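Local coordinates for protein DNA endonuclease I-CeuI (PDB 2EX5) that initiates intron homing as a homodimeric LAGLIDADG endonuclease that recognises a degenerate 17-19 base-pair DNA site and makes a staggered cut, at residues Glu6-Gln10 / Asp11-Glu15; Val45-Ser49 / Glu50-Phe54; Gln127-Glu130 / Glu131-Pro135; Ala143-Ser146 / Pro147-Lys151. The protein carries 1 engineered substitution. One frame throughout, in Å; residues are numbered along the deposited sequence.

In the fold
The four contacts follow one another along the chain, none nested in or crossing another. Contact 1 turns the N-terminal loop into helix 10-26, on the opposite side of the chain's centre from contacts 3 and 4. Contact 2 ends the loop after helix 29-40 and starts helix 49-62, which runs into strand 63-71 of the four-stranded antiparallel sheet. Contact 3 is a widened turn inside helix 126-141, and contact 4 closes the loop from that helix into helix 147-164. Contacts 2 and 4 approach within about 4 Å at their nearest atoms, and both meet the second subunit, where Phe54 of one chain meets Phe144 of the other.

Contact 1. Residues Glu6-Gln10 / Asp11-Glu15; sequences EKLPQ and DKLEE
The carbonyl of Pro9 receives the backbone N-H of Leu13, with Leu13 N 3.2 Å from Pro9 O, an N-H...O angle of 164° and the donor lying in the carbonyl plane. Lys12 N also reaches Pro9 O, but its angle of only 127° makes that bond weak. One residue further on, Glu14 N bonds to Gln10 O at 3.1 Å from a position tilted out of the carbonyl plane. These bonds form the first turn of helix 10-26, with Pro9 at the N-cap. The residue before that cap and the fourth residue inside the helix are both leucines in contact, which meets the definition of a hydrophobic staple. Leu8 CD1 presses against Leu13 CD2 at 3.4 Å, tighter than usual van der Waals contact, and also lies 3.7 Å from Leu13 CG. Leu8 has CG anti to its own N (chi1 -168°), which carries the branch toward Leu13. CD1 also touches Lys12 CB at 3.7 Å, the two side chains crossing at about a right angle. With an alanine at Leu13, Leu8 CD1 would probably lose the leucine methyl it presses against and a gap would open between the loop and the helix start. On the outer side, the Pro9 ring meets two helix side chains chiefly through CG: Pro9 CG lies 3.6 Å from Lys12 CG and 3.6 Å from Asp11 OD1. Beyond the turn, Leu8 packs on Val91 and Ala117, while Lys12 touches Leu39 of helix 29-40.

Contact 2. Residues Val45-Ser49 / Glu50-Phe54; sequences VQVTS and ESKLF
Val47 lays CG1 against the aliphatic part of Lys52, 3.8 Å from Lys52 CE, with the two side chains at about a right angle. Thr48 is the N-cap and pairs with Ser51 in a capping box: Thr48 N donates to Ser51 OG at 3.0 Å (164°), and Ser51 N donates back to Thr48 OG1 at 3.2 Å. A chi1 of 54° sets that OG1 over the helix end. Thr48 O takes Lys52 N at 3.1 Å and, more weakly, Lys52 NZ. Ser49 O then accepts Leu53 N at 3.3 Å. A water 2.7 Å from Lys52 NZ accepts from it and reaches Ser49 OG only weakly; the bent lysine chain also gives NZ a bond to Tyr140 OH. Were Lys52 an alanine, Val47 CG1 would probably lose the lysine methylenes lying against it and Tyr140 OH this donor. The turn opens helix 49-62, which carries most of the Leu-Ala-Gly-Phe-Leu-Glu-Gly-Glu-Ala run that corresponds to the LAGLIDADG motif. Ser51 and Phe54 rest on helix 94-104, Lys52 and Leu53 on helix 126-141, and Phe54 meets Phe144 of the second subunit.

Contact 3. Residues Gln127-Glu130 / Glu131-Pro135; sequences QSLE and EKVIP
Ser128 O is gripped by two backbone N-H groups, Lys132 N at 2.8 Å and Val133 N at 3.0 Å. The Val133 donor lies in the carbonyl plane, whereas the Lys132 donor stands 40° above it. The i+5 bond to Val133 marks a pi-bulge-like widening of helix 126-141, and the shift persists into the next bond, where Ile134 N meets Leu129 O at 2.9 Å with a nearly straight N-H...O angle of 172°. Before the widening the spacing is regular: Glu131 N reaches Gln127 O at 2.7 Å. After it comes Pro135, which has no N-H to give; its ring carbon CD instead lies 3.0 Å from Glu130 O, and the helix kinks there. Among the side chains, Leu129 and Val133 run side by side in the same direction, with Leu129 CD1 4.1 Å from Val133 CG2. Glu131 is extended beyond CG, and its CG lies 3.2 Å from Gln127 O. The inner face of this turn lies over the sheet and against the following helix: Leu129 and Val133 pack on Ile123 of strand 118-123 and Phe85 of strand 79-90, while Leu129 and Ile134 meet Phe156 and Leu160 of helix 147-164.

Contact 4. Residues Ala143-Ser146 / Pro147-Lys151; sequences AFSS and PEKVK
Ser146 carries OG between its backbone N and carbonyl carbon (chi1 74°), a rotation that brings the hydroxyl round to Lys149 N, whereas Ser145 holds OG anti to its N (chi1 -157°) and sets it beside Lys149 CB, 3.3 Å away. The capping bond from Lys149 N to Ser146 OG is weak at 3.4 Å. Firmer evidence for the turn comes from Ser146 O, which accepts Val150 N at 3.2 Å with an almost straight N-H...O angle of 177°; Lys149 N adds a weak bond to the same carbonyl. A water sits 2.6 Å from Ser146 OG and donates weakly to Glu148 OE1, bridging the cap hydroxyl to the first turn. Val150 turns one methyl, CG2, to the loop, 3.7 Å from Ser145 CB and 3.2 Å from Ser146 O. Glu60 of helix 49-62 ties the loop down: its two carboxylate oxygens bond Ser145 OG and Ser146 N. Across the dimer, Ser145 O accepts from Lys95 NZ of the second subunit and Glu148 OE1 from Asn92 ND2 of that subunit. With Pro147, which has no N-H needing a partner, as the first helical residue, this is a serine N-cap with a proline at N1: it opens helix 147-164, and the Lys149 side chain comes, at its nearest atoms, to about 6 Å from the magnesium-binding Gly61.

Contact 1. Residues Glu6-Gln10 / Asp11-Glu15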
loop_
_atom_site.group_PDB
_atom_site.type_symbol
_atom_site.label_atom_id
_atom_site.label_comp_id
_atom_site.label_asym_id
_atom_site.label_seq_id
_atom_site.Cartn_x
_atom_site.Cartn_y
_atom_site.Cartn_z
ATOM N N GLU C 6 -0.299 -8.018 18.804
ATOM C CA GLU C 6 -0.394 -7.008 19.869
ATOM C C GLU C 6 -1.467 -5.942 19.586
ATOM O O GLU C 6 -1.335 -5.185 18.621
ATOM C CB GLU C 6 0.948 -6.269 20.001
ATOM C CG GLU C 6 2.010 -6.945 20.852
ATOM C CD GLU C 6 3.107 -5.963 21.256
ATOM O OE1 GLU C 6 4.180 -6.072 20.678
ATOM O OE2 GLU C 6 2.907 -5.066 22.133
ATOM N N LYS C 7 -2.505 -5.873 20.425
ATOM C CA LYS C 7 -3.530 -4.877 20.281
ATOM C C LYS C 7 -2.897 -3.547 20.720
ATOM O O LYS C 7 -1.998 -3.567 21.507
ATOM C CB LYS C 7 -4.761 -5.216 21.118
ATOM C CG LYS C 7 -5.573 -6.374 20.611
ATOM C CD LYS C 7 -7.041 -6.265 21.020
ATOM C CE LYS C 7 -7.298 -6.721 22.452
ATOM N NZ LYS C 7 -8.250 -5.786 23.142
ATOM N N LEU C 8 -3.289 -2.428 20.106
ATOM C CA LEU C 8 -2.940 -1.093 20.577
ATOM C C LEU C 8 -3.516 -0.934 22.010
ATOM O O LEU C 8 -4.674 -1.227 22.252
ATOM C CB LEU C 8 -3.589 -0.077 19.618
ATOM C CG LEU C 8 -3.368 1.423 19.480
ATOM C CD1 LEU C 8 -4.348 2.047 20.310
ATOM C CD2 LEU C 8 -1.981 1.913 19.842
ATOM N N PRO C 9 -2.702 -0.504 22.975
ATOM C CA PRO C 9 -3.235 -0.670 24.351
ATOM C C PRO C 9 -4.365 0.317 24.658
ATOM O O PRO C 9 -4.463 1.367 24.024
ATOM C CB PRO C 9 -2.018 -0.445 25.221
ATOM C CG PRO C 9 -1.205 0.562 24.388
ATOM C CD PRO C 9 -1.381 0.135 22.962
ATOM N N GLN C 10 -5.202 -0.044 25.614
ATOM C CA GLN C 10 -6.485 0.620 25.819
ATOM C C GLN C 10 -6.344 2.017 26.347
ATOM O O GLN C 10 -7.237 2.839 26.168
ATOM C CB GLN C 10 -7.403 -0.253 26.691
ATOM C CG GLN C 10 -8.706 -0.765 25.963
ATOM C CD GLN C 10 -9.930 0.173 26.215
ATOM O OE1 GLN C 10 -10.109 0.683 27.335
ATOM N NE2 GLN C 10 -10.741 0.419 25.181
ATOM N N ASP C 11 -5.192 2.308 26.938
ATOM C CA ASP C 11 -4.900 3.669 27.398
ATOM C C ASP C 11 -4.737 4.634 26.222
ATOM O O ASP C 11 -5.125 5.819 26.299
ATOM C CB ASP C 11 -3.647 3.706 28.309
ATOM C CG ASP C 11 -2.345 4.003 27.542
ATOM O OD1 ASP C 11 -1.758 3.061 26.970
ATOM O OD2 ASP C 11 -1.886 5.172 27.518
ATOM N N LYS C 12 -4.118 4.108 25.141
ATOM C CA LYS C 12 -3.936 4.852 23.877
ATOM C C LYS C 12 -5.258 5.021 23.154
ATOM O O LYS C 12 -5.569 6.112 22.723
ATOM C CB LYS C 12 -2.902 4.162 22.980
ATOM C CG LYS C 12 -1.546 4.097 23.559
ATOM C CD LYS C 12 -0.598 5.074 22.953
ATOM C CE LYS C 12 0.715 5.098 23.719
ATOM N NZ LYS C 12 1.460 3.850 23.538
ATOM N N LEU C 13 -6.046 3.949 23.055
ATOM C CA LEU C 13 -7.379 4.053 22.476
ATOM C C LEU C 13 -8.210 5.150 23.121
ATOM O O LEU C 13 -8.825 5.949 22.427
ATOM C CB LEU C 13 -8.114 2.719 22.570
ATOM C CG LEU C 13 -7.793 1.616 21.561
ATOM C CD1 LEU C 13 -8.887 0.609 21.627
ATOM C CD2 LEU C 13 -7.766 2.248 20.174
ATOM N N GLU C 14 -8.210 5.184 24.466
ATOM C CA GLU C 14 -9.004 6.163 25.236
ATOM C C GLU C 14 -8.535 7.554 25.073
ATOM O O GLU C 14 -9.319 8.485 24.856
ATOM C CB GLU C 14 -8.989 5.813 26.737
ATOM C CG GLU C 14 -10.477 5.717 27.238
ATOM C CD GLU C 14 -11.160 4.564 26.578
ATOM O OE1 GLU C 14 -10.480 3.498 26.471
ATOM O OE2 GLU C 14 -12.311 4.739 26.134
ATOM N N GLU C 15 -7.211 7.676 25.090
ATOM C CA GLU C 15 -6.540 8.937 24.812
ATOM C C GLU C 15 -6.792 9.491 23.399
ATOM O O GLU C 15 -7.053 10.654 23.257
ATOM C CB GLU C 15 -5.086 8.759 25.126
ATOM C CG GLU C 15 -4.334 10.074 25.265
ATOM C CD GLU C 15 -4.820 10.904 26.428
ATOM O OE1 GLU C 15 -5.085 12.143 26.242
ATOM O OE2 GLU C 15 -4.966 10.270 27.495
#

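Contact 2. Residues Val45-Ser49 / Glu50-Phe54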
loop_
_atom_site.group_PDB
_atom_site.type_symbol
_atom_site.label_atom_id
_atom_site.label_comp_id
_atom_site.label_asym_id
_atom_site.label_seq_id
_atom_site.Cartn_x
_atom_site.Cartn_y
_atom_site.Cartn_z
ATOM N N VAL C 45 6.818 17.817 11.498
ATOM C CA VAL C 45 7.318 17.788 10.104
ATOM C C VAL C 45 7.127 19.064 9.274
ATOM O O VAL C 45 6.106 19.760 9.385
ATOM C CB VAL C 45 6.867 16.455 9.282
ATOM C CG1 VAL C 45 7.564 16.359 7.906
ATOM C CG2 VAL C 45 7.178 15.158 10.074
ATOM N N GLN C 46 8.174 19.363 8.487
ATOM C CA GLN C 46 8.112 20.084 7.212
ATOM C C GLN C 46 7.284 19.327 6.154
ATOM O O GLN C 46 7.568 18.150 5.766
ATOM C CB GLN C 46 9.526 20.251 6.640
ATOM C CG GLN C 46 10.613 19.793 7.608
ATOM C CD GLN C 46 10.893 18.291 7.574
ATOM O OE1 GLN C 46 11.384 17.770 6.568
ATOM N NE2 GLN C 46 10.635 17.599 8.690
ATOM N N VAL C 47 6.277 20.030 5.671
ATOM C CA VAL C 47 5.634 19.628 4.469
ATOM C C VAL C 47 6.481 20.280 3.370
ATOM O O VAL C 47 6.510 21.538 3.253
ATOM C CB VAL C 47 4.129 20.063 4.463
ATOM C CG1 VAL C 47 3.530 19.908 3.140
ATOM C CG2 VAL C 47 3.354 19.254 5.463
ATOM N N THR C 48 7.180 19.443 2.581
ATOM C CA THR C 48 7.940 19.923 1.413
ATOM C C THR C 48 7.365 19.313 0.190
ATOM O O THR C 48 6.493 18.413 0.283
ATOM C CB THR C 48 9.455 19.603 1.449
ATOM O OG1 THR C 48 9.653 18.216 1.657
ATOM C CG2 THR C 48 10.130 20.301 2.586
ATOM N N SER C 49 7.806 19.863 -0.953
ATOM C CA SER C 49 7.476 19.366 -2.275
ATOM C C SER C 49 7.777 17.857 -2.317
ATOM O O SER C 49 7.053 17.079 -2.931
ATOM C CB SER C 49 8.425 19.994 -3.323
ATOM O OG SER C 49 8.146 21.360 -3.585
ATOM N N GLU C 50 8.910 17.526 -1.745
ATOM C CA GLU C 50 9.465 16.178 -1.571
ATOM C C GLU C 50 8.560 15.203 -0.723
ATOM O O GLU C 50 8.377 14.025 -1.107
ATOM C CB GLU C 50 10.703 16.321 -0.794
ATOM C CG GLU C 50 11.893 15.726 -1.407
ATOM C CD GLU C 50 12.766 16.790 -2.030
ATOM O OE1 GLU C 50 12.273 17.957 -2.251
ATOM O OE2 GLU C 50 13.949 16.469 -2.267
ATOM N N SER C 51 8.051 15.701 0.407
ATOM C CA SER C 51 7.306 14.859 1.292
ATOM C C SER C 51 5.859 14.627 0.794
ATOM O O SER C 51 5.267 13.621 1.118
ATOM C CB SER C 51 7.442 15.305 2.751
ATOM O OG SER C 51 6.782 16.488 2.857
ATOM N N LYS C 52 5.360 15.545 -0.038
ATOM C CA LYS C 52 4.172 15.450 -0.818
ATOM C C LYS C 52 4.169 14.407 -1.947
ATOM O O LYS C 52 3.126 13.707 -2.205
ATOM C CB LYS C 52 3.890 16.799 -1.397
ATOM C CG LYS C 52 3.472 17.778 -0.310
ATOM C CD LYS C 52 2.483 18.770 -0.829
ATOM C CE LYS C 52 2.904 20.196 -0.608
ATOM N NZ LYS C 52 4.185 20.226 -1.272
ATOM N N LEU C 53 5.307 14.311 -2.634
ATOM C CA LEU C 53 5.468 13.316 -3.675
ATOM C C LEU C 53 5.510 11.941 -3.037
ATOM O O LEU C 53 5.090 11.027 -3.645
ATOM C CB LEU C 53 6.754 13.553 -4.533
ATOM C CG LEU C 53 6.891 14.269 -5.892
ATOM C CD1 LEU C 53 5.677 14.853 -6.462
ATOM C CD2 LEU C 53 8.091 15.340 -6.013
ATOM N N PHE C 54 6.155 11.813 -1.878
ATOM C CA PHE C 54 6.237 10.580 -1.091
ATOM C C PHE C 54 4.784 10.235 -0.605
ATOM O O PHE C 54 4.360 9.112 -0.719
ATOM C CB PHE C 54 7.206 10.727 0.107
ATOM C CG PHE C 54 7.271 9.468 1.051
ATOM C CD1 PHE C 54 8.231 8.480 0.853
ATOM C CD2 PHE C 54 6.348 9.288 2.071
ATOM C CE1 PHE C 54 8.317 7.335 1.690
ATOM C CE2 PHE C 54 6.400 8.173 2.860
ATOM C CZ PHE C 54 7.381 7.212 2.680
HETATM O O HOH W 1 5.215 22.439 -2.491
#

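Contact 3. Residues Gln127-Glu130 / Glu131-Pro135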
loop_
_atom_site.group_PDB
_atom_site.type_symbol
_atom_site.label_atom_id
_atom_site.label_comp_id
_atom_site.label_asym_id
_atom_site.label_seq_id
_atom_site.Cartn_x
_atom_site.Cartn_y
_atom_site.Cartn_z
ATOM N N GLN C 127 -16.587 19.746 0.995
ATOM C CA GLN C 127 -15.767 20.918 0.562
ATOM C C GLN C 127 -14.323 20.524 0.669
ATOM O O GLN C 127 -13.558 20.759 -0.246
ATOM C CB GLN C 127 -15.823 22.169 1.463
ATOM C CG GLN C 127 -17.068 22.805 1.970
ATOM C CD GLN C 127 -16.680 24.108 2.824
ATOM O OE1 GLN C 127 -17.213 25.190 2.573
ATOM N NE2 GLN C 127 -15.713 23.966 3.818
ATOM N N SER C 128 -13.916 19.986 1.804
ATOM C CA SER C 128 -12.556 19.417 1.957
ATOM C C SER C 128 -12.112 18.476 0.810
ATOM O O SER C 128 -10.988 18.461 0.397
ATOM C CB SER C 128 -12.477 18.618 3.226
ATOM O OG SER C 128 -12.921 19.334 4.321
ATOM N N LEU C 129 -12.998 17.595 0.402
ATOM C CA LEU C 129 -12.736 16.585 -0.605
ATOM C C LEU C 129 -12.462 17.309 -1.924
ATOM O O LEU C 129 -11.502 17.047 -2.645
ATOM C CB LEU C 129 -14.033 15.687 -0.653
ATOM C CG LEU C 129 -14.116 14.224 -0.190
ATOM C CD1 LEU C 129 -12.924 13.631 0.606
ATOM C CD2 LEU C 129 -15.476 13.696 0.147
ATOM N N GLU C 130 -13.317 18.257 -2.245
ATOM C CA GLU C 130 -13.075 19.173 -3.356
ATOM C C GLU C 130 -11.923 20.179 -3.331
ATOM O O GLU C 130 -11.298 20.487 -4.370
ATOM C CB GLU C 130 -14.299 20.034 -3.365
ATOM C CG GLU C 130 -15.079 19.785 -4.495
ATOM C CD GLU C 130 -16.198 20.761 -4.510
ATOM O OE1 GLU C 130 -17.250 20.423 -3.858
ATOM O OE2 GLU C 130 -15.956 21.829 -5.158
ATOM N N GLU C 131 -11.687 20.769 -2.168
ATOM C CA GLU C 131 -10.700 21.896 -2.084
ATOM C C GLU C 131 -9.330 21.373 -1.714
ATOM O O GLU C 131 -8.264 21.943 -2.035
ATOM C CB GLU C 131 -11.212 22.960 -1.085
ATOM C CG GLU C 131 -12.588 23.492 -1.504
ATOM C CD GLU C 131 -13.145 24.580 -0.597
ATOM O OE1 GLU C 131 -12.704 24.758 0.566
ATOM O OE2 GLU C 131 -14.070 25.266 -1.085
ATOM N N LYS C 132 -9.337 20.244 -1.042
ATOM C CA LYS C 132 -8.075 19.677 -0.521
ATOM C C LYS C 132 -7.705 18.364 -1.157
ATOM O O LYS C 132 -6.623 18.250 -1.711
ATOM C CB LYS C 132 -8.191 19.588 0.976
ATOM C CG LYS C 132 -8.149 20.988 1.560
ATOM C CD LYS C 132 -8.774 21.035 2.937
ATOM C CE LYS C 132 -7.946 22.142 3.763
ATOM N NZ LYS C 132 -7.336 23.095 2.696
ATOM N N VAL C 133 -8.589 17.347 -1.071
ATOM C CA VAL C 133 -8.174 16.031 -1.506
ATOM C C VAL C 133 -7.971 15.878 -3.046
ATOM O O VAL C 133 -6.953 15.475 -3.546
ATOM C CB VAL C 133 -9.113 14.931 -0.859
ATOM C CG1 VAL C 133 -8.703 13.552 -1.403
ATOM C CG2 VAL C 133 -9.091 15.025 0.713
ATOM N N ILE C 134 -8.948 16.211 -3.832
ATOM C CA ILE C 134 -8.803 16.045 -5.278
ATOM C C ILE C 134 -7.690 16.977 -5.829
ATOM O O ILE C 134 -6.818 16.532 -6.533
ATOM C CB ILE C 134 -10.185 16.227 -5.994
ATOM C CG1 ILE C 134 -11.209 15.150 -5.540
ATOM C CG2 ILE C 134 -10.003 16.391 -7.553
ATOM C CD1 ILE C 134 -10.733 13.670 -5.890
ATOM N N PRO C 135 -7.686 18.257 -5.492
ATOM C CA PRO C 135 -6.529 19.018 -5.951
ATOM C C PRO C 135 -5.171 18.390 -5.672
ATOM O O PRO C 135 -4.310 18.404 -6.556
ATOM C CB PRO C 135 -6.704 20.353 -5.156
ATOM C CG PRO C 135 -8.173 20.557 -5.251
ATOM C CD PRO C 135 -8.650 19.133 -4.792
#

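Contact 4. Residues Ala143-Ser146 / Pro147-Lys151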
loop_
_atom_site.group_PDB
_atom_site.type_symbol
_atom_site.label_atom_id
_atom_site.label_comp_id
_atom_site.label_asym_id
_atom_site.label_seq_id
_atom_site.Cartn_x
_atom_site.Cartn_y
_atom_site.Cartn_z
ATOM N N ALA C 143 -0.162 11.771 -12.245
ATOM C CA ALA C 143 0.911 11.650 -13.239
ATOM C C ALA C 143 1.582 10.292 -13.154
ATOM O O ALA C 143 1.953 9.665 -14.162
ATOM C CB ALA C 143 1.959 12.809 -13.041
ATOM N N PHE C 144 1.713 9.791 -11.945
ATOM C CA PHE C 144 2.346 8.486 -11.759
ATOM C C PHE C 144 1.324 7.383 -11.498
ATOM O O PHE C 144 1.673 6.244 -11.242
ATOM C CB PHE C 144 3.355 8.581 -10.596
ATOM C CG PHE C 144 4.113 9.897 -10.526
ATOM C CD1 PHE C 144 5.262 10.122 -11.295
ATOM C CD2 PHE C 144 3.678 10.918 -9.716
ATOM C CE1 PHE C 144 6.011 11.334 -11.197
ATOM C CE2 PHE C 144 4.408 12.146 -9.629
ATOM C CZ PHE C 144 5.584 12.310 -10.351
ATOM N N SER C 145 0.051 7.695 -11.547
ATOM C CA SER C 145 -0.941 6.754 -11.180
ATOM C C SER C 145 -1.339 5.786 -12.315
ATOM O O SER C 145 -1.133 6.055 -13.496
ATOM C CB SER C 145 -2.174 7.536 -10.692
ATOM O OG SER C 145 -2.969 6.748 -9.850
ATOM N N SER C 146 -1.909 4.651 -11.926
ATOM C CA SER C 146 -2.439 3.634 -12.885
ATOM C C SER C 146 -3.662 4.185 -13.563
ATOM O O SER C 146 -4.344 5.033 -13.007
ATOM C CB SER C 146 -2.785 2.283 -12.177
ATOM O OG SER C 146 -3.988 2.443 -11.420
ATOM N N PRO C 147 -3.922 3.765 -14.820
ATOM C CA PRO C 147 -5.179 4.137 -15.429
ATOM C C PRO C 147 -6.447 4.030 -14.590
ATOM O O PRO C 147 -7.249 4.943 -14.633
ATOM C CB PRO C 147 -5.231 3.226 -16.698
ATOM C CG PRO C 147 -3.728 3.245 -17.154
ATOM C CD PRO C 147 -3.021 3.082 -15.783
ATOM N N GLU C 148 -6.705 2.897 -13.931
ATOM C CA GLU C 148 -7.873 2.775 -13.055
ATOM C C GLU C 148 -7.961 3.872 -12.019
ATOM O O GLU C 148 -9.020 4.341 -11.754
ATOM C CB GLU C 148 -7.836 1.449 -12.300
ATOM C CG GLU C 148 -9.200 1.163 -11.765
ATOM C CD GLU C 148 -9.235 0.092 -10.761
ATOM O OE1 GLU C 148 -8.170 -0.582 -10.581
ATOM O OE2 GLU C 148 -10.333 -0.092 -10.152
ATOM N N LYS C 149 -6.851 4.229 -11.394
ATOM C CA LYS C 149 -6.948 5.080 -10.176
ATOM C C LYS C 149 -7.214 6.485 -10.662
ATOM O O LYS C 149 -8.008 7.147 -10.078
ATOM C CB LYS C 149 -5.668 5.014 -9.260
ATOM C CG LYS C 149 -5.704 4.194 -7.940
ATOM C CD LYS C 149 -6.254 2.836 -8.045
ATOM C CE LYS C 149 -6.909 2.381 -6.721
ATOM N NZ LYS C 149 -5.932 1.947 -5.706
ATOM N N VAL C 150 -6.568 6.891 -11.768
ATOM C CA VAL C 150 -6.802 8.171 -12.490
ATOM C C VAL C 150 -8.246 8.321 -12.838
ATOM O O VAL C 150 -8.849 9.359 -12.585
ATOM C CB VAL C 150 -5.911 8.319 -13.828
ATOM C CG1 VAL C 150 -6.214 9.584 -14.644
ATOM C CG2 VAL C 150 -4.498 8.214 -13.514
ATOM N N LYS C 151 -8.838 7.295 -13.401
ATOM C CA LYS C 151 -10.282 7.374 -13.708
ATOM C C LYS C 151 -11.153 7.470 -12.427
ATOM O O LYS C 151 -12.186 8.110 -12.444
ATOM C CB LYS C 151 -10.673 6.139 -14.566
ATOM C CG LYS C 151 -12.122 5.806 -14.593
ATOM C CD LYS C 151 -12.275 4.345 -15.185
ATOM C CE LYS C 151 -11.962 3.155 -14.107
ATOM N NZ LYS C 151 -12.404 1.749 -14.650
HETATM O O HOH W 2 -5.032 0.508 -9.946
#